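Local coordinates for A207R protein, arginine decarboxylase (Paramecium bursaria Chlorella virus 1, PDB 2NV9) that probably decarboxylates arginine to agmatine with the help of pyridoxal 5'-phosphate, as a viral relative of the eukaryotic ornithine decarboxylases, at residues Ser72-Val77 / Ile100-Gln105; Gln303-Val308 / Gly342-Phe347; Glu312-Ser317 / Asn333-Glu338. The protein carries 1 engineered substitution. One frame throughout, in Å; residues are numbered along the deposited sequence.

Interaction 1. Residues Ser72-Val77 / Ile100-Gln105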
loop_
_atom_site.group_PDB
_atom_site.type_symbol
_atom_site.label_atom_id
_atom_site.label_comp_id
_atom_site.label_asym_id
_atom_site.label_seq_id
_atom_site.Cartn_x
_atom_site.Cartn_y
_atom_site.Cartn_z
ATOM N N SER B 72 -16.765 -7.918 -3.457
ATOM C CA SER B 72 -15.817 -8.182 -4.557
ATOM C C SER B 72 -15.222 -9.592 -4.424
ATOM O O SER B 72 -15.159 -10.351 -5.413
ATOM C CB SER B 72 -14.726 -7.128 -4.603
ATOM O OG SER B 72 -13.701 -7.518 -5.492
ATOM N N GLU B 73 -14.814 -9.953 -3.192
ATOM C CA GLU B 73 -14.327 -11.309 -2.929
ATOM C C GLU B 73 -15.424 -12.380 -3.112
ATOM O O GLU B 73 -15.137 -13.480 -3.575
ATOM C CB GLU B 73 -13.725 -11.418 -1.501
ATOM C CG GLU B 73 -12.479 -10.521 -1.371
ATOM C CD GLU B 73 -11.623 -10.824 -0.141
ATOM O OE1 GLU B 73 -10.482 -10.321 -0.119
ATOM O OE2 GLU B 73 -12.072 -11.547 0.762
ATOM N N ILE B 74 -16.657 -12.063 -2.712
ATOM C CA ILE B 74 -17.763 -12.996 -2.961
ATOM C C ILE B 74 -17.896 -13.269 -4.482
ATOM O O ILE B 74 -17.944 -14.430 -4.920
ATOM C CB ILE B 74 -19.085 -12.499 -2.347
ATOM C CG1 ILE B 74 -18.994 -12.456 -0.806
ATOM C CG2 ILE B 74 -20.282 -13.363 -2.835
ATOM C CD1 ILE B 74 -20.254 -11.856 -0.168
ATOM N N LYS B 75 -17.989 -12.186 -5.250
ATOM C CA LYS B 75 -18.000 -12.219 -6.705
ATOM C C LYS B 75 -16.899 -13.105 -7.334
ATOM O O LYS B 75 -17.209 -13.952 -8.167
ATOM C CB LYS B 75 -17.955 -10.790 -7.282
ATOM C CG LYS B 75 -18.253 -10.696 -8.782
ATOM C CD LYS B 75 -17.803 -9.300 -9.338
ATOM C CE LYS B 75 -18.571 -8.921 -10.580
ATOM N NZ LYS B 75 -18.059 -7.607 -11.211
ATOM N N LYS B 76 -15.643 -12.889 -6.951
ATOM C CA LYS B 76 -14.504 -13.687 -7.433
ATOM C C LYS B 76 -14.747 -15.207 -7.255
ATOM O O LYS B 76 -14.438 -15.998 -8.142
ATOM C CB LYS B 76 -13.216 -13.301 -6.695
ATOM C CG LYS B 76 -12.625 -11.960 -7.091
ATOM C CD LYS B 76 -11.348 -11.670 -6.306
ATOM C CE LYS B 76 -10.768 -10.332 -6.684
ATOM N NZ LYS B 76 -10.444 -10.304 -8.124
ATOM N N VAL B 77 -15.284 -15.584 -6.091
ATOM C CA VAL B 77 -15.469 -16.990 -5.750
ATOM C C VAL B 77 -16.668 -17.602 -6.530
ATOM O O VAL B 77 -16.579 -18.716 -7.062
ATOM C CB VAL B 77 -15.598 -17.165 -4.204
ATOM C CG1 VAL B 77 -16.069 -18.525 -3.867
ATOM C CG2 VAL B 77 -14.229 -16.883 -3.498
ATOM N N ILE B 100 -26.779 -6.844 1.260
ATOM C CA ILE B 100 -27.799 -7.019 0.190
ATOM C C ILE B 100 -27.269 -7.921 -0.951
ATOM O O ILE B 100 -27.956 -8.824 -1.392
ATOM C CB ILE B 100 -28.311 -5.673 -0.308
ATOM C CG1 ILE B 100 -29.135 -4.999 0.798
ATOM C CG2 ILE B 100 -29.208 -5.847 -1.604
ATOM C CD1 ILE B 100 -29.425 -3.545 0.578
ATOM N N PHE B 101 -26.052 -7.662 -1.416
ATOM C CA PHE B 101 -25.350 -8.529 -2.353
ATOM C C PHE B 101 -25.200 -9.991 -1.877
ATOM O O PHE B 101 -25.524 -10.916 -2.620
ATOM C CB PHE B 101 -23.993 -7.932 -2.730
ATOM C CG PHE B 101 -23.267 -8.692 -3.791
ATOM C CD1 PHE B 101 -23.661 -8.595 -5.135
ATOM C CD2 PHE B 101 -22.162 -9.494 -3.468
ATOM C CE1 PHE B 101 -22.977 -9.283 -6.159
ATOM C CE2 PHE B 101 -21.477 -10.190 -4.488
ATOM C CZ PHE B 101 -21.911 -10.096 -5.828
ATOM N N ALA B 102 -24.680 -10.188 -0.644
ATOM C CA ALA B 102 -24.584 -11.523 -0.041
ATOM C C ALA B 102 -25.922 -12.296 -0.087
ATOM O O ALA B 102 -25.944 -13.456 -0.456
ATOM C CB ALA B 102 -24.096 -11.425 1.422
ATOM N N LYS B 103 -26.998 -11.634 0.326
ATOM C CA LYS B 103 -28.360 -12.179 0.269
ATOM C C LYS B 103 -28.773 -12.578 -1.163
ATOM O O LYS B 103 -29.275 -13.681 -1.363
ATOM C CB LYS B 103 -29.375 -11.182 0.839
ATOM C CG LYS B 103 -30.802 -11.760 1.034
ATOM C CD LYS B 103 -31.742 -10.853 1.831
ATOM C CE LYS B 103 -32.011 -9.524 1.086
ATOM N NZ LYS B 103 -32.832 -8.598 1.893
ATOM N N ASP B 104 -28.521 -11.685 -2.128
ATOM C CA ASP B 104 -28.773 -12.005 -3.545
ATOM C C ASP B 104 -27.974 -13.292 -3.935
ATOM O O ASP B 104 -28.468 -14.224 -4.508
ATOM C CB ASP B 104 -28.330 -10.785 -4.395
ATOM C CG ASP B 104 -28.629 -10.954 -5.887
ATOM O OD1 ASP B 104 -29.261 -11.931 -6.289
ATOM O OD2 ASP B 104 -28.251 -10.097 -6.701
ATOM N N GLN B 105 -26.693 -13.333 -3.577
ATOM C CA GLN B 105 -25.827 -14.441 -3.986
ATOM C C GLN B 105 -26.033 -15.755 -3.222
ATOM O O GLN B 105 -25.591 -16.808 -3.683
ATOM C CB GLN B 105 -24.334 -13.987 -3.947
ATOM C CG GLN B 105 -24.035 -12.826 -4.930
ATOM C CD GLN B 105 -24.407 -13.117 -6.356
ATOM O OE1 GLN B 105 -24.034 -14.166 -6.912
ATOM N NE2 GLN B 105 -25.205 -12.207 -6.981
#
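Ile74 and Ala102 mark the closest backbone approach of two helical segments, 72-77 and 100-105, whose axes run nearly parallel at 20° and pass 10.6 Å apart. The helices meet through their side chains. Ile74 and Phe101 do most of this, sliding past each other from opposite sides. Phe101 has CG anti to its backbone N (chi1 -174°), which carries the ring across to the 72-77 helix. The ring leads with one edge. Its CE2 lies 3.8 Å from Ile74 CG2, and Ile74 CB sits at the ring edge, in its plane. The backbone N of Lys75 also lies near this edge, with Lys75 N to Phe101 CE2 at 4.1 Å.

The two branches of Ile74 divide the work. CG2 touches the Phe101 ring and also faces the CB of Gln105, at 4.2 Å. The other branch ends in CD1, which reaches the CB of Ala102, also at 4.2 Å. Gln105 covers one face of the Phe101 ring from within its own helix, with CG 3.6 Å above the plane and toward the rim. No hydrogen bonds link the segments, and the contact is modest, burying 182 Å² in all.

Both helices belong to the TIM barrel that binds pyridoxal 5'-phosphate. They are successive outer helices, 71-79 and 96-105, and strand 87-89 lies between them in the chain. Phe89 of that strand touches both Ile74 and Ala102, closing the inner side of the contact. Ile74 also rests on Cys68 of strand 65-68, and Phe101 reaches Ser71 at the start of helix 71-79.

Interaction 2. Residues Gln303-Val308 / Gly342-Phe347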
loop_
_atom_site.group_PDB
_atom_site.type_symbol
_atom_site.label_atom_id
_atom_site.label_comp_id
_atom_site.label_asym_id
_atom_site.label_seq_id
_atom_site.Cartn_x
_atom_site.Cartn_y
_atom_site.Cartn_z
ATOM N N GLN B 303 17.318 -15.481 -3.881
ATOM C CA GLN B 303 18.142 -16.487 -4.517
ATOM C C GLN B 303 18.611 -15.944 -5.892
ATOM O O GLN B 303 17.793 -15.478 -6.690
ATOM C CB GLN B 303 17.324 -17.756 -4.745
ATOM C CG GLN B 303 16.729 -18.392 -3.470
ATOM C CD GLN B 303 17.776 -19.125 -2.669
ATOM O OE1 GLN B 303 18.572 -19.905 -3.228
ATOM N NE2 GLN B 303 17.840 -18.830 -1.361
ATOM N N LEU B 304 19.918 -16.012 -6.144
ATOM C CA LEU B 304 20.500 -15.689 -7.471
ATOM C C LEU B 304 20.243 -16.754 -8.534
ATOM O O LEU B 304 20.395 -17.962 -8.281
ATOM C CB LEU B 304 22.009 -15.516 -7.347
ATOM C CG LEU B 304 22.539 -14.120 -7.106
ATOM C CD1 LEU B 304 22.405 -13.752 -5.630
ATOM C CD2 LEU B 304 24.003 -14.080 -7.590
ATOM N N LEU B 305 19.877 -16.318 -9.739
ATOM C CA LEU B 305 19.632 -17.283 -10.835
ATOM C C LEU B 305 20.913 -17.667 -11.566
ATOM O O LEU B 305 21.055 -18.792 -12.076
ATOM C CB LEU B 305 18.578 -16.729 -11.803
ATOM C CG LEU B 305 17.180 -16.675 -11.183
ATOM C CD1 LEU B 305 16.253 -15.813 -12.053
ATOM C CD2 LEU B 305 16.651 -18.098 -11.028
ATOM N N ARG B 306 21.834 -16.708 -11.633
ATOM C CA ARG B 306 23.174 -16.900 -12.185
ATOM C C ARG B 306 24.002 -17.768 -11.252
ATOM O O ARG B 306 24.083 -17.496 -10.042
ATOM C CB ARG B 306 23.859 -15.539 -12.341
ATOM C CG ARG B 306 25.361 -15.599 -12.677
ATOM C CD ARG B 306 25.922 -14.243 -13.135
ATOM N NE ARG B 306 25.662 -13.154 -12.192
ATOM C CZ ARG B 306 26.400 -12.888 -11.109
ATOM N NH1 ARG B 306 26.066 -11.891 -10.301
ATOM N NH2 ARG B 306 27.470 -13.628 -10.827
ATOM N N ASP B 307 24.614 -18.806 -11.804
ATOM C CA ASP B 307 25.456 -19.706 -11.006
ATOM C C ASP B 307 26.766 -19.013 -10.606
ATOM O O ASP B 307 27.395 -18.335 -11.430
ATOM C CB ASP B 307 25.755 -20.979 -11.807
ATOM C CG ASP B 307 26.153 -22.162 -10.926
ATOM O OD1 ASP B 307 25.487 -22.439 -9.902
ATOM O OD2 ASP B 307 27.126 -22.861 -11.266
ATOM N N VAL B 308 27.165 -19.185 -9.342
ATOM C CA VAL B 308 28.428 -18.648 -8.849
ATOM C C VAL B 308 29.302 -19.764 -8.255
ATOM O O VAL B 308 28.771 -20.780 -7.774
ATOM C CB VAL B 308 28.246 -17.468 -7.852
ATOM C CG1 VAL B 308 27.588 -16.234 -8.536
ATOM C CG2 VAL B 308 27.461 -17.888 -6.633
ATOM N N GLY B 342 20.866 -6.285 -14.839
ATOM C CA GLY B 342 20.421 -7.370 -15.710
ATOM C C GLY B 342 20.293 -8.712 -14.979
ATOM O O GLY B 342 19.623 -9.611 -15.468
ATOM N N ASP B 343 20.961 -8.855 -13.821
ATOM C CA ASP B 343 20.826 -10.071 -12.995
ATOM C C ASP B 343 19.375 -10.269 -12.538
ATOM O O ASP B 343 18.734 -9.336 -12.080
ATOM C CB ASP B 343 21.715 -10.001 -11.734
ATOM C CG ASP B 343 23.102 -10.668 -11.904
ATOM O OD1 ASP B 343 23.233 -11.707 -12.580
ATOM O OD2 ASP B 343 24.077 -10.134 -11.332
ATOM N N TRP B 344 18.890 -11.499 -12.631
ATOM C CA TRP B 344 17.603 -11.871 -12.063
ATOM C C TRP B 344 17.826 -12.574 -10.727
ATOM O O TRP B 344 18.757 -13.367 -10.575
ATOM C CB TRP B 344 16.802 -12.781 -13.016
ATOM C CG TRP B 344 16.237 -12.044 -14.140
ATOM C CD1 TRP B 344 16.822 -11.826 -15.360
ATOM C CD2 TRP B 344 14.967 -11.380 -14.177
ATOM N NE1 TRP B 344 15.987 -11.070 -16.159
ATOM C CE2 TRP B 344 14.839 -10.789 -15.462
ATOM C CE3 TRP B 344 13.912 -11.237 -13.257
ATOM C CZ2 TRP B 344 13.714 -10.044 -15.833
ATOM C CZ3 TRP B 344 12.768 -10.507 -13.643
ATOM C CH2 TRP B 344 12.687 -9.924 -14.913
ATOM N N VAL B 345 16.984 -12.240 -9.760
ATOM C CA VAL B 345 16.903 -12.980 -8.520
ATOM C C VAL B 345 15.444 -13.402 -8.278
ATOM O O VAL B 345 14.539 -12.917 -8.955
ATOM C CB VAL B 345 17.425 -12.157 -7.303
ATOM C CG1 VAL B 345 18.842 -11.618 -7.549
ATOM C CG2 VAL B 345 16.469 -11.014 -6.942
ATOM N N TYR B 346 15.221 -14.298 -7.315
ATOM C CA TYR B 346 13.869 -14.589 -6.904
ATOM C C TYR B 346 13.769 -14.793 -5.391
ATOM O O TYR B 346 14.735 -15.240 -4.731
ATOM C CB TYR B 346 13.269 -15.769 -7.685
ATOM C CG TYR B 346 13.832 -17.140 -7.307
ATOM C CD1 TYR B 346 13.210 -17.925 -6.331
ATOM C CD2 TYR B 346 14.983 -17.650 -7.931
ATOM C CE1 TYR B 346 13.718 -19.184 -5.963
ATOM C CE2 TYR B 346 15.495 -18.904 -7.581
ATOM C CZ TYR B 346 14.847 -19.662 -6.595
ATOM O OH TYR B 346 15.319 -20.895 -6.236
ATOM N N PHE B 347 12.612 -14.428 -4.867
ATOM C CA PHE B 347 12.279 -14.554 -3.454
ATOM C C PHE B 347 11.327 -15.735 -3.211
ATOM O O PHE B 347 10.188 -15.728 -3.652
ATOM C CB PHE B 347 11.706 -13.223 -2.944
ATOM C CG PHE B 347 12.718 -12.078 -2.963
ATOM C CD1 PHE B 347 13.455 -11.782 -1.831
ATOM C CD2 PHE B 347 12.927 -11.315 -4.133
ATOM C CE1 PHE B 347 14.388 -10.724 -1.820
ATOM C CE2 PHE B 347 13.863 -10.265 -4.169
ATOM C CZ PHE B 347 14.603 -9.959 -3.002
#
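Arg306 and Asp343 form a salt bridge beside a short antiparallel pairing. The CB of Arg306 lies 3.9 Å from Asp343 OD1. The chain runs on extended to CD, which lies 3.7 Å from Asp343 OD1. There it bends at chi3 (54°), which turns NE toward the carboxylate. NE donates almost straight to the syn lone pair of Asp343 OD1, at 2.9 Å. At the tip, NH1 donates to Asp343 OD2 at 2.8 Å. The grip is side-on, one nitrogen to each oxygen, with guanidinium and carboxylate planes 28° apart. NH1 also bonds Glu338 O, and Asp343 OD2 accepts from His340 N, so each group has a second partner.

The backbone pairing belongs to the C-terminal beta domain, where strand 303-304 edges strand 344-347 of the mixed sheet. Gln303 and Tyr346 exchange N-H to O bonds in both directions. Leu305 N adds a longer one to Trp344 O, 3.3 Å.

Gln303 CB lies over one face of the Tyr346 ring in a CH-pi contact, 3.8 Å from its centroid. The methyls of Leu305 go separate ways: CD1 packs on Trp344 CB, and CD2 meets Tyr346 CD2 at 3.5 Å. Helix 2-11 covers Leu305 through Val5, Asn6 and Leu9.

Interaction 3. Residues Glu312-Ser317 / Asn333-Glu338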
loop_
_atom_site.group_PDB
_atom_site.type_symbol
_atom_site.label_atom_id
_atom_site.label_comp_id
_atom_site.label_asym_id
_atom_site.label_seq_id
_atom_site.Cartn_x
_atom_site.Cartn_y
_atom_site.Cartn_z
ATOM N N GLU B 312 32.998 -18.066 -4.083
ATOM C CA GLU B 312 32.800 -16.706 -4.533
ATOM C C GLU B 312 32.508 -15.823 -3.304
ATOM O O GLU B 312 31.682 -16.164 -2.453
ATOM C CB GLU B 312 31.647 -16.682 -5.522
ATOM C CG GLU B 312 31.824 -15.766 -6.731
ATOM C CD GLU B 312 30.846 -14.681 -6.684
ATOM O OE1 GLU B 312 29.751 -14.950 -6.121
ATOM O OE2 GLU B 312 31.140 -13.591 -7.157
ATOM N N GLU B 313 33.217 -14.695 -3.245
ATOM C CA GLU B 313 33.112 -13.693 -2.181
ATOM C C GLU B 313 31.709 -13.086 -2.005
ATOM O O GLU B 313 31.111 -12.614 -2.976
ATOM C CB GLU B 313 34.100 -12.561 -2.498
ATOM C CG GLU B 313 33.980 -11.376 -1.553
ATOM C CD GLU B 313 34.845 -10.198 -1.955
ATOM O OE1 GLU B 313 35.235 -10.120 -3.138
ATOM O OE2 GLU B 313 35.156 -9.336 -1.091
ATOM N N TYR B 314 31.180 -13.086 -0.778
ATOM C CA TYR B 314 29.979 -12.272 -0.503
ATOM C C TYR B 314 30.349 -10.845 -0.097
ATOM O O TYR B 314 31.343 -10.627 0.588
ATOM C CB TYR B 314 29.072 -12.905 0.560
ATOM C CG TYR B 314 28.271 -14.088 0.098
ATOM C CD1 TYR B 314 28.744 -14.953 -0.896
ATOM C CD2 TYR B 314 27.072 -14.390 0.698
ATOM C CE1 TYR B 314 28.005 -16.051 -1.318
ATOM C CE2 TYR B 314 26.310 -15.465 0.277
ATOM C CZ TYR B 314 26.784 -16.308 -0.731
ATOM O OH TYR B 314 26.013 -17.397 -1.098
ATOM N N VAL B 315 29.516 -9.892 -0.496
ATOM C CA VAL B 315 29.733 -8.470 -0.243
ATOM C C VAL B 315 28.512 -7.891 0.476
ATOM O O VAL B 315 27.405 -8.417 0.318
ATOM C CB VAL B 315 30.056 -7.687 -1.564
ATOM C CG1 VAL B 315 31.352 -8.257 -2.242
ATOM C CG2 VAL B 315 28.839 -7.638 -2.546
ATOM N N PRO B 316 28.698 -6.809 1.280
ATOM C CA PRO B 316 27.499 -6.309 1.992
ATOM C C PRO B 316 26.614 -5.506 1.028
ATOM O O PRO B 316 27.123 -4.602 0.350
ATOM C CB PRO B 316 28.070 -5.385 3.073
ATOM C CG PRO B 316 29.556 -5.245 2.779
ATOM C CD PRO B 316 29.884 -5.959 1.500
ATOM N N SER B 317 25.321 -5.867 0.956
ATOM C CA SER B 317 24.424 -5.384 -0.091
ATOM C C SER B 317 23.197 -4.730 0.530
ATOM O O SER B 317 22.808 -5.061 1.635
ATOM C CB SER B 317 23.989 -6.542 -1.029
ATOM O OG SER B 317 25.115 -7.359 -1.364
ATOM N N ASN B 333 20.287 -4.730 4.728
ATOM C CA ASN B 333 21.599 -5.318 4.869
ATOM C C ASN B 333 21.559 -6.810 4.663
ATOM O O ASN B 333 20.932 -7.526 5.449
ATOM C CB ASN B 333 22.148 -5.083 6.304
ATOM C CG ASN B 333 22.652 -3.672 6.520
ATOM O OD1 ASN B 333 23.701 -3.282 5.976
ATOM N ND2 ASN B 333 21.921 -2.893 7.317
ATOM N N VAL B 334 22.256 -7.283 3.634
ATOM C CA VAL B 334 22.297 -8.726 3.373
ATOM C C VAL B 334 23.622 -9.017 2.674
ATOM O O VAL B 334 24.040 -8.229 1.801
ATOM C CB VAL B 334 21.006 -9.231 2.556
ATOM C CG1 VAL B 334 20.817 -8.468 1.266
ATOM C CG2 VAL B 334 21.061 -10.743 2.322
ATOM N N ALA B 335 24.270 -10.121 3.055
ATOM C CA ALA B 335 25.479 -10.590 2.385
ATOM C C ALA B 335 25.121 -11.409 1.133
ATOM O O ALA B 335 24.351 -12.358 1.194
ATOM C CB ALA B 335 26.408 -11.408 3.362
ATOM N N LEU B 336 25.699 -11.015 -0.000
ATOM C CA LEU B 336 25.416 -11.652 -1.291
ATOM C C LEU B 336 26.633 -11.575 -2.216
ATOM O O LEU B 336 27.490 -10.684 -2.040
ATOM C CB LEU B 336 24.241 -10.943 -1.998
ATOM C CG LEU B 336 22.829 -10.965 -1.376
ATOM C CD1 LEU B 336 21.908 -10.030 -2.131
ATOM C CD2 LEU B 336 22.236 -12.398 -1.325
ATOM N N PRO B 337 26.688 -12.499 -3.223
ATOM C CA PRO B 337 27.630 -12.346 -4.331
ATOM C C PRO B 337 27.373 -10.999 -4.990
ATOM O O PRO B 337 26.257 -10.531 -4.936
ATOM C CB PRO B 337 27.244 -13.484 -5.284
ATOM C CG PRO B 337 26.549 -14.478 -4.456
ATOM C CD PRO B 337 25.868 -13.721 -3.358
ATOM N N GLU B 338 28.390 -10.375 -5.584
ATOM C CA GLU B 338 28.187 -9.104 -6.295
ATOM C C GLU B 338 27.137 -9.361 -7.376
ATOM O O GLU B 338 27.165 -10.395 -8.026
ATOM C CB GLU B 338 29.467 -8.577 -6.943
ATOM C CG GLU B 338 29.277 -7.212 -7.635
ATOM C CD GLU B 338 30.593 -6.543 -8.011
ATOM O OE1 GLU B 338 31.649 -7.149 -7.733
ATOM O OE2 GLU B 338 30.571 -5.405 -8.536
#
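Val315 and Leu336 pair through two backbone hydrogen bonds, Val315 N to Leu336 O at 2.7 Å and Leu336 N to Val315 O at 3.1 Å. Ser317 and Val334 do the same two residues along. The Ser317 N bond to Val334 O is the more bent of that second pair, at 141°. Ser317 adds a side-chain bond within its own strand. Its OG stands beside the backbone N (chi1 -44°), where it can turn back to donate to Val315 O at 3.0 Å. That oxygen therefore takes two donors, Leu336 N and Ser317 OG, from opposite faces of its carbonyl plane.

These bonds join the two arms of a beta hairpin, strands 314-320 and 331-337, in the mixed sheet of the C-terminal beta domain. Strand 314-320 also pairs in parallel with strand 277-282.

The aromatic contact is a CH-pi interaction. Pro337 sets its CD over the centre of the Tyr314 ring, 3.8 Å from the centroid and 12° off the normal. The two side chains lie side by side and point the same way. Near the CB end of the ring, Tyr314 CD2 meets Ala335 CB at 4.1 Å.

Van der Waals contacts fill in on the face of Val315, Ser317, Val334 and Leu336, where Ser317 OG lies against Leu336 CB. Val315 CG2 also approaches Glu338 CA. Tyr278 and Tyr280 of strand 277-282 touch Val315 and Ser317, respectively.

Among the charged groups, the Glu338 carboxylate forms a salt bridge with Lys271 through OE2. Glu312 bends at chi2 and crosses Pro337 at about a right angle, and its OE1, buried against this proline, has no polar partner in the model.

Overall arrangement
Interaction 1 belongs to the TIM barrel, and interactions 2 and 3 to the beta domain on the opposite side of the chain's centre. The centres of interactions 1 and 2 are about 42 Å apart. All three are partly buried, but interaction 3 is the most exposed, with five of twelve touching residues exposed against one in each of the others. Interaction 1 joins helices mainly by apolar side-chain contacts, whereas the other two join strands and rest on backbone hydrogen bonds with CH-pi contacts. Interaction 2 adds a salt bridge. Interactions 2 and 3 share one sheet, the hairpin of 3 nested inside the loop closed by 2. Besides one polar link, Pro337 packs against Leu304 and Val308.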